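Local coordinates for CRISPR-associated protein CasA/Cse1 (Thermus thermophilus, PDB 4AN8) that forms part of the Cascade ribonucleoprotein complex of a type I-E CRISPR system, which defends the bacterium against invading viruses and plasmids, at residues 190-195 against 317-322; 340-345 against 360-365; 376-381 against 443-448; 435-440 against 455-460. One frame throughout, in Å; residues are numbered along the deposited sequence.

Contact 1. Residues 190-195 against 317-322; sequences ALFLPT and KVAATL
Phe192 and Pro194 of strand 191-195 meet Ala319, Thr321 and Leu322 at the start of helix 320-333, a strand packed against a helix N-terminus in which Ala319 holds the N-cap position. The polar part is a single hydrogen bond: the hydroxyl OG1 of Thr321 donates to the carbonyl O of Phe192 at 2.7 Å. OG1 stands above that carbonyl plane, 44° out of it, with a C=O...donor angle of 131°. A first torsion of 59° places OG1 between the backbone N and the carbonyl carbon of Thr321, on the side of the strand. The side chain of Thr321 thus ties the first turn of the helix to the main chain of the strand, within a buried contact.

The apolar part centres on Phe192. Its CB lies 3.8 Å from Ala319 CB, and the same methyl is equally near to ring atoms CG and CD1, meeting the ring obliquely. Leu322 adds a looser touch, its CD2 coming 4.3 Å from Phe192 CD2. Beyond the segments, Phe192 also touches Leu343 of the neighbouring strand 342-351, and its buried side chain packs against both that strand and the start of the helix.

Proline packing completes the set. The Pro194 ring crosses the Thr321 side chain at about a right angle, with CD 3.7 Å from Thr321 OG1. Asn206 of helix 199-206 closes this end, donating from ND2 to the carbonyl O of Pro194 and touching Thr321. At the far tip of the proline ring, CG rests 3.6 Å from the carbonyl O of Thr321.

Contact 2. Residues 340-345 against 360-365; sequences RITLRV and REVYPL
Leu343 pairs with Tyr363, and Val345 with Glu361, as hydrogen-bonded pairs of the antiparallel beta hairpin formed by strands 342-351 and 354-364. Each pair satisfies its N-H and C=O groups reciprocally. Leu343 N donates to Tyr363 O at 2.7 Å, nearly straight at 168°, and Tyr363 N returns the bond to Leu343 O; Val345 N reaches Glu361 O at 2.6 Å, and Glu361 N answers to Val345 O. Three CA-H...O contacts supplement them, among them Arg344 CA to Glu361 O at 3.2 Å.

Arg344 and Arg360 run side by side, pointing the same way, with NH1 of Arg344 only 4.2 Å from NE of Arg360. Glu53 of helix 50-67 forms a salt bridge with each, which would offset the repulsion between the like charges. The carboxylate of Glu361 is also shared: OE1 accepts from Tyr363 OH from above its plane, while OE2 pairs with Arg359.

Leu343, Val345 and Tyr363 share one face of the sheet. Past the strand, Leu365 turns its CB toward Ile341 O and lays CD1 3.9 Å from Ile341 CG2. On the shared face, Val345 CG2 meets the tyrosine at its ring edge, 3.9 Å from Tyr363 CE2.

Contact 3. Residues 376-381 against 443-448; sequences ENLEKA and RFFARV
Asn377 reaches out from helix 372-403 to bond a main-chain oxygen just past the end of helix 429-446, a polar link in an otherwise apolar, buried contact. Its ND2 donates to Val448 O at 2.9 Å with an N-H...acceptor angle of 168°. The acceptor lies nearly in the amide plane of Asn377, and the donor is tilted 26° from the carbonyl plane of Val448. A single N-H thus ties the helix to the turn that follows its partner.

Val448 also packs through CG2, anti to its backbone N, which sits 3.9 Å from Leu378 CB. Leu378 then brings its CD1 methyl to two phenylalanine side chains, crossing both obliquely: CD1 is 4.2 Å from Phe444 CE2, at the edge of that ring, and 4.1 Å from Phe445 CE1. The edge of the Phe444 ring also faces the carbonyl O of Asn377, with CZ 4.0 Å from that oxygen.

Both rings have partners beyond the pair of segments. Phe445 stacks on Phe441, meets Phe307 and rests against Pro364 of strand 354-364, whereas Phe444 turns to Trp457 of helix 453-476. Leu454 of that helix touches Asn377 and Ala381, so the contact lies at a three-helix junction bordered by the hairpin strand.

Contact 4. Residues 435-440 against 455-460; sequences HALDGA and DLWREA
Ala440 and Ala460 touch methyl to methyl where helices 429-446 and 453-476 pack antiparallel, consecutive in the chain as a helical hairpin. The axes of the short segments 435-440 and 455-460 run at 152° and come within 10.8 Å. The two CB atoms lie 3.7 Å apart, at the closest pairing of the two backbones.

Two larger side chains, Trp457 and Leu437, add to this alanine contact. In Trp457 CG is anti to the backbone N (chi1 -174°), and the six-membered part of the indole extends toward helix 429-446. There CZ3 lies 4.1 Å from the carbonyl carbon of Ala440, which sits at the ring edge near its plane. Leu437 sends out its branch from the other helix with CG anti to the carbonyl carbon (chi1 -66°). Its side chain crosses the indole at about a right angle, CD2 coming obliquely to the ring at 4.1 Å from CH2.

The polar end of Trp457 faces helix 372-403, where NE1 donates to the carbonyl O of Ala381; Ala385 of the same helix touches both Trp457 and Leu437. This third helix therefore packs on the two large side chains. The same Leu437 methyl, CD2, also rests 4.0 Å from the carbonyl O of Ala460.

Along the chain, contacts 1 and 2 close before contacts 3 and 4 open, and the segments of the last two alternate. Contacts 1 and 2, with centres about 10 Å apart, both reach one antiparallel sheet, contact 1 through strand 191-195 only; strand 342-351 lies between 191-195 and 354-364, and Leu193 and Arg344 join the two contacts by backbone bonding. Contact 2 meets contact 3, with centres about 15 Å apart, through Pro364 against Phe445, and strand 354-364 leads on to helix 372-403. Contacts 3 and 4, with centres about 11 Å apart, share helix 429-446. Contacts 1 and 4 do not touch, their centres being about 24 Å apart. Together they lead from this sheet to the C-terminal helices.

Contact 1. Residues 190-195 against 317-322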
# COMPACT_ATOMS: atom_id res chain seq x y z
N ALA A 190 -2.62 -4.50 0.33
CA ALA A 190 -2.44 -3.28 -0.42
C ALA A 190 -2.88 -2.11 0.46
O ALA A 190 -3.92 -2.19 1.09
CB ALA A 190 -3.27 -3.34 -1.68
N LEU A 191 -2.11 -1.04 0.50
CA LEU A 191 -2.47 0.10 1.35
C LEU A 191 -3.12 1.24 0.54
O LEU A 191 -2.56 1.67 -0.47
CB LEU A 191 -1.24 0.62 2.09
CG LEU A 191 -0.58 -0.47 2.96
CD1 LEU A 191 0.64 0.12 3.70
CD2 LEU A 191 -1.58 -1.09 3.95
N PHE A 192 -4.28 1.70 1.01
CA PHE A 192 -4.96 2.83 0.37
C PHE A 192 -4.55 4.16 0.99
O PHE A 192 -4.80 4.42 2.18
CB PHE A 192 -6.48 2.66 0.41
CG PHE A 192 -6.97 1.54 -0.44
CD1 PHE A 192 -6.79 0.22 -0.03
CD2 PHE A 192 -7.60 1.78 -1.65
CE1 PHE A 192 -7.24 -0.83 -0.81
CE2 PHE A 192 -8.06 0.72 -2.44
CZ PHE A 192 -7.88 -0.58 -2.02
N LEU A 193 -3.94 5.00 0.17
CA LEU A 193 -3.48 6.30 0.64
C LEU A 193 -4.00 7.44 -0.21
O LEU A 193 -3.34 7.85 -1.16
CB LEU A 193 -1.94 6.34 0.68
CG LEU A 193 -1.37 7.66 1.18
CD1 LEU A 193 -1.19 7.60 2.70
CD2 LEU A 193 -0.07 8.00 0.47
N PRO A 194 -5.18 7.95 0.11
CA PRO A 194 -5.68 9.14 -0.59
C PRO A 194 -4.67 10.27 -0.48
O PRO A 194 -3.95 10.38 0.53
CB PRO A 194 -6.94 9.50 0.19
CG PRO A 194 -7.39 8.21 0.75
CD PRO A 194 -6.14 7.47 1.12
N THR A 195 -4.60 11.09 -1.52
CA THR A 195 -3.52 12.05 -1.66
C THR A 195 -4.08 13.37 -2.15
O THR A 195 -4.93 13.39 -3.05
CB THR A 195 -2.44 11.49 -2.61
OG1 THR A 195 -1.67 10.50 -1.91
CG2 THR A 195 -1.52 12.57 -3.08
N LYS A 317 -15.10 -4.90 2.25
CA LYS A 317 -14.92 -3.68 3.06
C LYS A 317 -13.94 -2.67 2.47
O LYS A 317 -12.80 -2.99 2.18
CB LYS A 317 -14.52 -4.03 4.49
CG LYS A 317 -15.70 -4.23 5.39
CD LYS A 317 -15.38 -5.23 6.45
CE LYS A 317 -16.63 -5.67 7.17
NZ LYS A 317 -16.36 -6.87 7.99
N VAL A 318 -14.42 -1.45 2.30
CA VAL A 318 -13.59 -0.35 1.83
C VAL A 318 -12.56 0.03 2.89
O VAL A 318 -12.78 -0.13 4.09
CB VAL A 318 -14.48 0.85 1.51
CG1 VAL A 318 -13.68 1.97 0.90
CG2 VAL A 318 -15.58 0.43 0.55
N ALA A 319 -11.39 0.48 2.47
CA ALA A 319 -10.42 0.97 3.43
C ALA A 319 -11.02 2.22 4.09
O ALA A 319 -11.63 3.06 3.40
CB ALA A 319 -9.10 1.32 2.74
N ALA A 320 -10.84 2.34 5.42
CA ALA A 320 -11.33 3.50 6.18
C ALA A 320 -10.76 4.84 5.67
O ALA A 320 -11.49 5.83 5.57
CB ALA A 320 -11.07 3.32 7.71
N THR A 321 -9.47 4.86 5.33
CA THR A 321 -8.88 6.07 4.74
C THR A 321 -9.64 6.49 3.49
O THR A 321 -9.85 7.68 3.27
CB THR A 321 -7.37 5.92 4.39
OG1 THR A 321 -7.16 4.82 3.47
CG2 THR A 321 -6.53 5.71 5.69
N LEU A 322 -10.03 5.54 2.66
CA LEU A 322 -10.75 5.86 1.42
C LEU A 322 -12.19 6.30 1.74
O LEU A 322 -12.71 7.24 1.16
CB LEU A 322 -10.75 4.67 0.45
CG LEU A 322 -11.58 4.81 -0.85
CD1 LEU A 322 -11.13 6.03 -1.63
CD2 LEU A 322 -11.49 3.57 -1.73

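Contact 2. Residues 340-345 against 360-365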
# COMPACT_ATOMS: atom_id res chain seq x y z
N ARG A 340 -7.87 19.06 -5.70
CA ARG A 340 -7.47 17.92 -6.52
C ARG A 340 -7.01 16.73 -5.65
O ARG A 340 -5.96 16.76 -5.02
CB ARG A 340 -6.39 18.35 -7.51
CG ARG A 340 -6.72 19.69 -8.17
CD ARG A 340 -5.85 19.99 -9.38
NE ARG A 340 -6.29 21.22 -10.03
CZ ARG A 340 -5.83 21.66 -11.20
NH1 ARG A 340 -4.92 20.97 -11.86
NH2 ARG A 340 -6.30 22.79 -11.71
N ILE A 341 -7.82 15.68 -5.63
CA ILE A 341 -7.59 14.56 -4.74
C ILE A 341 -7.40 13.23 -5.50
O ILE A 341 -8.24 12.86 -6.31
CB ILE A 341 -8.73 14.48 -3.70
CG1 ILE A 341 -8.68 15.73 -2.81
CG2 ILE A 341 -8.64 13.19 -2.86
CD1 ILE A 341 -9.92 15.94 -1.93
N THR A 342 -6.28 12.54 -5.26
CA THR A 342 -6.07 11.25 -5.92
C THR A 342 -5.98 10.08 -4.94
O THR A 342 -6.02 10.28 -3.73
CB THR A 342 -4.82 11.23 -6.82
OG1 THR A 342 -3.65 11.18 -6.00
CG2 THR A 342 -4.76 12.42 -7.72
N LEU A 343 -5.87 8.87 -5.47
CA LEU A 343 -5.70 7.69 -4.62
C LEU A 343 -4.41 6.97 -4.97
O LEU A 343 -4.22 6.53 -6.12
CB LEU A 343 -6.86 6.74 -4.80
CG LEU A 343 -6.90 5.39 -4.07
CD1 LEU A 343 -6.98 5.56 -2.54
CD2 LEU A 343 -8.07 4.54 -4.60
N ARG A 344 -3.50 6.86 -4.00
CA ARG A 344 -2.32 6.03 -4.20
C ARG A 344 -2.50 4.66 -3.56
O ARG A 344 -3.01 4.56 -2.44
CB ARG A 344 -1.09 6.71 -3.66
CG ARG A 344 -0.83 8.02 -4.31
CD ARG A 344 0.54 8.48 -3.99
NE ARG A 344 0.97 9.49 -4.95
CZ ARG A 344 2.24 9.72 -5.24
NH1 ARG A 344 3.19 9.00 -4.65
NH2 ARG A 344 2.56 10.66 -6.13
N VAL A 345 -2.12 3.61 -4.27
CA VAL A 345 -2.09 2.29 -3.67
C VAL A 345 -0.63 1.87 -3.53
O VAL A 345 0.13 1.93 -4.50
CB VAL A 345 -2.86 1.25 -4.48
CG1 VAL A 345 -2.80 -0.12 -3.75
CG2 VAL A 345 -4.33 1.70 -4.67
N ARG A 360 3.63 1.02 -6.64
CA ARG A 360 2.89 2.25 -6.39
C ARG A 360 1.86 2.43 -7.50
O ARG A 360 2.21 2.56 -8.67
CB ARG A 360 3.85 3.44 -6.34
CG ARG A 360 3.18 4.83 -6.39
CD ARG A 360 4.01 5.93 -5.67
NE ARG A 360 5.44 5.73 -5.87
CZ ARG A 360 6.37 5.79 -4.92
NH1 ARG A 360 6.07 6.06 -3.67
NH2 ARG A 360 7.63 5.58 -5.24
N GLU A 361 0.58 2.42 -7.15
CA GLU A 361 -0.43 2.72 -8.15
C GLU A 361 -1.20 4.01 -7.86
O GLU A 361 -1.46 4.33 -6.72
CB GLU A 361 -1.36 1.53 -8.36
CG GLU A 361 -0.92 0.72 -9.54
CD GLU A 361 -1.27 -0.73 -9.40
OE1 GLU A 361 -2.44 -1.03 -9.04
OE2 GLU A 361 -0.37 -1.57 -9.66
N VAL A 362 -1.53 4.75 -8.91
CA VAL A 362 -2.20 6.01 -8.75
C VAL A 362 -3.54 5.97 -9.50
O VAL A 362 -3.61 5.54 -10.65
CB VAL A 362 -1.33 7.17 -9.25
CG1 VAL A 362 -1.98 8.51 -8.93
CG2 VAL A 362 0.05 7.10 -8.63
N TYR A 363 -4.61 6.39 -8.83
CA TYR A 363 -5.93 6.41 -9.44
C TYR A 363 -6.59 7.73 -9.12
O TYR A 363 -6.26 8.36 -8.12
CB TYR A 363 -6.81 5.28 -8.91
CG TYR A 363 -6.27 3.92 -9.20
CD1 TYR A 363 -6.47 3.34 -10.45
CD2 TYR A 363 -5.54 3.22 -8.25
CE1 TYR A 363 -5.96 2.10 -10.74
CE2 TYR A 363 -5.02 1.97 -8.53
CZ TYR A 363 -5.23 1.41 -9.78
OH TYR A 363 -4.73 0.17 -10.09
N PRO A 364 -7.52 8.17 -9.99
CA PRO A 364 -8.34 9.30 -9.54
C PRO A 364 -9.14 8.86 -8.33
O PRO A 364 -9.28 7.66 -8.07
CB PRO A 364 -9.25 9.59 -10.74
CG PRO A 364 -9.09 8.44 -11.67
CD PRO A 364 -7.77 7.79 -11.38
N LEU A 365 -9.63 9.83 -7.56
CA LEU A 365 -10.53 9.55 -6.46
C LEU A 365 -11.82 10.32 -6.73
O LEU A 365 -11.96 11.48 -6.34
CB LEU A 365 -9.92 9.99 -5.13
CG LEU A 365 -10.43 9.21 -3.93
CD1 LEU A 365 -9.49 9.37 -2.75
CD2 LEU A 365 -11.83 9.68 -3.57

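Contact 3. Residues 376-381 against 443-448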
# COMPACT_ATOMS: atom_id res chain seq x y z
N GLU A 376 -22.95 1.09 -8.47
CA GLU A 376 -23.66 0.29 -9.46
C GLU A 376 -22.90 0.30 -10.77
O GLU A 376 -22.66 -0.74 -11.37
CB GLU A 376 -25.08 0.83 -9.65
CG GLU A 376 -25.73 0.49 -10.98
CD GLU A 376 -27.01 1.28 -11.22
OE1 GLU A 376 -27.79 1.48 -10.26
OE2 GLU A 376 -27.24 1.72 -12.37
N ASN A 377 -22.51 1.50 -11.21
CA ASN A 377 -21.73 1.63 -12.44
C ASN A 377 -20.41 0.86 -12.38
O ASN A 377 -20.02 0.20 -13.35
CB ASN A 377 -21.46 3.10 -12.77
CG ASN A 377 -22.70 3.80 -13.25
OD1 ASN A 377 -23.61 3.17 -13.77
ND2 ASN A 377 -22.75 5.12 -13.05
N LEU A 378 -19.73 0.93 -11.24
CA LEU A 378 -18.45 0.26 -11.08
C LEU A 378 -18.65 -1.25 -11.15
O LEU A 378 -17.89 -1.95 -11.82
CB LEU A 378 -17.80 0.65 -9.74
CG LEU A 378 -16.39 0.13 -9.47
CD1 LEU A 378 -15.42 0.51 -10.61
CD2 LEU A 378 -15.88 0.69 -8.13
N GLU A 379 -19.69 -1.74 -10.49
CA GLU A 379 -20.02 -3.16 -10.52
C GLU A 379 -20.23 -3.64 -11.97
O GLU A 379 -19.67 -4.65 -12.39
CB GLU A 379 -21.27 -3.41 -9.68
CG GLU A 379 -21.50 -4.86 -9.26
CD GLU A 379 -22.62 -5.00 -8.23
OE1 GLU A 379 -23.09 -3.97 -7.69
OE2 GLU A 379 -23.04 -6.15 -7.95
N LYS A 380 -21.04 -2.91 -12.74
CA LYS A 380 -21.29 -3.28 -14.13
C LYS A 380 -20.02 -3.22 -14.98
O LYS A 380 -19.72 -4.14 -15.73
CB LYS A 380 -22.35 -2.36 -14.77
CG LYS A 380 -23.77 -2.49 -14.22
CD LYS A 380 -24.72 -1.54 -14.96
CE LYS A 380 -26.09 -1.44 -14.30
NZ LYS A 380 -26.77 -2.76 -14.19
N ALA A 381 -19.30 -2.11 -14.88
CA ALA A 381 -18.10 -1.89 -15.68
C ALA A 381 -17.14 -3.05 -15.50
O ALA A 381 -16.58 -3.56 -16.46
CB ALA A 381 -17.42 -0.59 -15.27
N ARG A 443 -9.73 6.89 -16.81
CA ARG A 443 -10.66 7.80 -17.49
C ARG A 443 -12.08 7.44 -17.11
O ARG A 443 -12.86 8.30 -16.71
CB ARG A 443 -10.51 7.71 -19.00
CG ARG A 443 -9.08 7.71 -19.51
CD ARG A 443 -9.05 7.91 -21.02
NE ARG A 443 -10.17 7.22 -21.68
CZ ARG A 443 -10.04 6.13 -22.43
NH1 ARG A 443 -8.84 5.61 -22.65
NH2 ARG A 443 -11.12 5.57 -22.98
N PHE A 444 -12.41 6.16 -17.22
CA PHE A 444 -13.72 5.70 -16.76
C PHE A 444 -13.90 6.00 -15.26
O PHE A 444 -14.92 6.56 -14.85
CB PHE A 444 -13.87 4.20 -17.01
CG PHE A 444 -14.99 3.59 -16.23
CD1 PHE A 444 -16.30 3.66 -16.69
CD2 PHE A 444 -14.75 2.98 -15.01
CE1 PHE A 444 -17.35 3.12 -15.96
CE2 PHE A 444 -15.77 2.44 -14.27
CZ PHE A 444 -17.08 2.51 -14.74
N PHE A 445 -12.91 5.63 -14.45
CA PHE A 445 -13.03 5.72 -13.00
C PHE A 445 -13.34 7.13 -12.54
O PHE A 445 -14.20 7.35 -11.68
CB PHE A 445 -11.75 5.22 -12.29
CG PHE A 445 -11.96 4.85 -10.84
CD1 PHE A 445 -13.02 4.03 -10.46
CD2 PHE A 445 -11.10 5.31 -9.85
CE1 PHE A 445 -13.20 3.67 -9.14
CE2 PHE A 445 -11.28 4.95 -8.53
CZ PHE A 445 -12.34 4.13 -8.17
N ALA A 446 -12.65 8.11 -13.13
CA ALA A 446 -12.93 9.49 -12.80
C ALA A 446 -14.40 9.89 -13.07
O ALA A 446 -14.90 10.84 -12.48
CB ALA A 446 -11.97 10.42 -13.54
N ARG A 447 -15.09 9.15 -13.94
CA ARG A 447 -16.47 9.52 -14.27
C ARG A 447 -17.50 8.49 -13.79
O ARG A 447 -18.61 8.41 -14.30
CB ARG A 447 -16.62 9.75 -15.78
CG ARG A 447 -15.66 10.79 -16.33
CD ARG A 447 -15.90 11.06 -17.81
NE ARG A 447 -14.68 11.46 -18.50
CZ ARG A 447 -14.60 11.73 -19.80
NH1 ARG A 447 -15.68 11.63 -20.57
NH2 ARG A 447 -13.43 12.09 -20.34
N VAL A 448 -17.13 7.72 -12.77
CA VAL A 448 -17.96 6.60 -12.36
C VAL A 448 -19.37 7.01 -11.91
O VAL A 448 -20.29 6.20 -11.93
CB VAL A 448 -17.25 5.72 -11.27
CG1 VAL A 448 -17.35 6.36 -9.89
CG2 VAL A 448 -17.81 4.29 -11.27

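Contact 4. Residues 435-440 against 455-460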
# COMPACT_ATOMS: atom_id res chain seq x y z
N HIS A 435 -3.77 -4.90 -20.41
CA HIS A 435 -2.88 -3.74 -20.49
C HIS A 435 -3.58 -2.52 -21.07
O HIS A 435 -3.41 -1.39 -20.59
CB HIS A 435 -1.63 -4.05 -21.30
CG HIS A 435 -0.68 -2.91 -21.39
ND1 HIS A 435 0.52 -2.89 -20.72
CD2 HIS A 435 -0.77 -1.72 -22.03
CE1 HIS A 435 1.14 -1.75 -20.97
NE2 HIS A 435 0.38 -1.02 -21.76
N ALA A 436 -4.38 -2.73 -22.11
CA ALA A 436 -5.12 -1.61 -22.69
C ALA A 436 -6.10 -1.04 -21.70
O ALA A 436 -6.28 0.18 -21.63
CB ALA A 436 -5.84 -2.05 -23.95
N LEU A 437 -6.75 -1.91 -20.93
CA LEU A 437 -7.74 -1.46 -19.93
C LEU A 437 -7.10 -0.75 -18.73
O LEU A 437 -7.70 0.15 -18.14
CB LEU A 437 -8.58 -2.65 -19.46
CG LEU A 437 -9.48 -3.27 -20.54
CD1 LEU A 437 -10.38 -4.30 -19.90
CD2 LEU A 437 -10.32 -2.19 -21.21
N ASP A 438 -5.88 -1.15 -18.37
CA ASP A 438 -5.11 -0.41 -17.36
C ASP A 438 -5.00 1.08 -17.73
O ASP A 438 -5.13 1.94 -16.86
CB ASP A 438 -3.72 -1.00 -17.16
CG ASP A 438 -3.75 -2.30 -16.40
OD1 ASP A 438 -4.66 -2.51 -15.56
OD2 ASP A 438 -2.85 -3.14 -16.65
N GLY A 439 -4.76 1.38 -19.01
CA GLY A 439 -4.76 2.74 -19.49
C GLY A 439 -6.14 3.37 -19.57
O GLY A 439 -6.30 4.58 -19.39
N ALA A 440 -7.16 2.56 -19.85
CA ALA A 440 -8.50 3.11 -19.99
C ALA A 440 -9.20 3.29 -18.64
O ALA A 440 -10.07 4.15 -18.50
CB ALA A 440 -9.35 2.23 -20.91
N ASP A 455 -20.94 3.65 -21.16
CA ASP A 455 -20.80 3.70 -22.61
C ASP A 455 -19.35 3.93 -23.01
O ASP A 455 -18.84 3.28 -23.92
CB ASP A 455 -21.71 4.77 -23.21
CG ASP A 455 -23.18 4.47 -22.96
OD1 ASP A 455 -23.59 3.29 -23.08
OD2 ASP A 455 -23.93 5.42 -22.64
N LEU A 456 -18.68 4.86 -22.34
CA LEU A 456 -17.27 5.07 -22.59
C LEU A 456 -16.50 3.77 -22.34
O LEU A 456 -15.59 3.41 -23.08
CB LEU A 456 -16.71 6.19 -21.71
CG LEU A 456 -17.06 7.62 -22.14
CD1 LEU A 456 -16.70 7.84 -23.61
CD2 LEU A 456 -18.54 7.93 -21.89
N TRP A 457 -16.91 3.04 -21.30
CA TRP A 457 -16.19 1.84 -20.91
C TRP A 457 -16.35 0.79 -22.00
O TRP A 457 -15.38 0.14 -22.40
CB TRP A 457 -16.73 1.33 -19.58
CG TRP A 457 -15.99 0.17 -19.00
CD1 TRP A 457 -16.50 -1.04 -18.69
CD2 TRP A 457 -14.59 0.12 -18.65
NE1 TRP A 457 -15.53 -1.85 -18.16
CE2 TRP A 457 -14.34 -1.16 -18.13
CE3 TRP A 457 -13.53 1.04 -18.73
CZ2 TRP A 457 -13.08 -1.56 -17.69
CZ3 TRP A 457 -12.27 0.64 -18.31
CH2 TRP A 457 -12.06 -0.65 -17.79
N ARG A 458 -17.59 0.64 -22.48
CA ARG A 458 -17.89 -0.34 -23.52
C ARG A 458 -17.07 -0.05 -24.77
O ARG A 458 -16.55 -0.96 -25.41
CB ARG A 458 -19.37 -0.36 -23.87
CG ARG A 458 -19.74 -1.51 -24.81
CD ARG A 458 -21.24 -1.66 -24.93
NE ARG A 458 -21.91 -1.33 -23.68
CZ ARG A 458 -22.62 -0.22 -23.48
NH1 ARG A 458 -22.75 0.65 -24.47
NH2 ARG A 458 -23.19 0.00 -22.31
N GLU A 459 -16.92 1.23 -25.09
CA GLU A 459 -16.05 1.62 -26.19
C GLU A 459 -14.61 1.17 -25.91
O GLU A 459 -13.93 0.64 -26.80
CB GLU A 459 -16.10 3.13 -26.42
CG GLU A 459 -17.50 3.68 -26.62
CD GLU A 459 -18.27 2.96 -27.72
OE1 GLU A 459 -17.63 2.36 -28.61
OE2 GLU A 459 -19.52 2.99 -27.68
N ALA A 460 -14.15 1.39 -24.69
CA ALA A 460 -12.78 1.02 -24.34
C ALA A 460 -12.60 -0.49 -24.37
O ALA A 460 -11.58 -0.99 -24.82
CB ALA A 460 -12.38 1.60 -22.99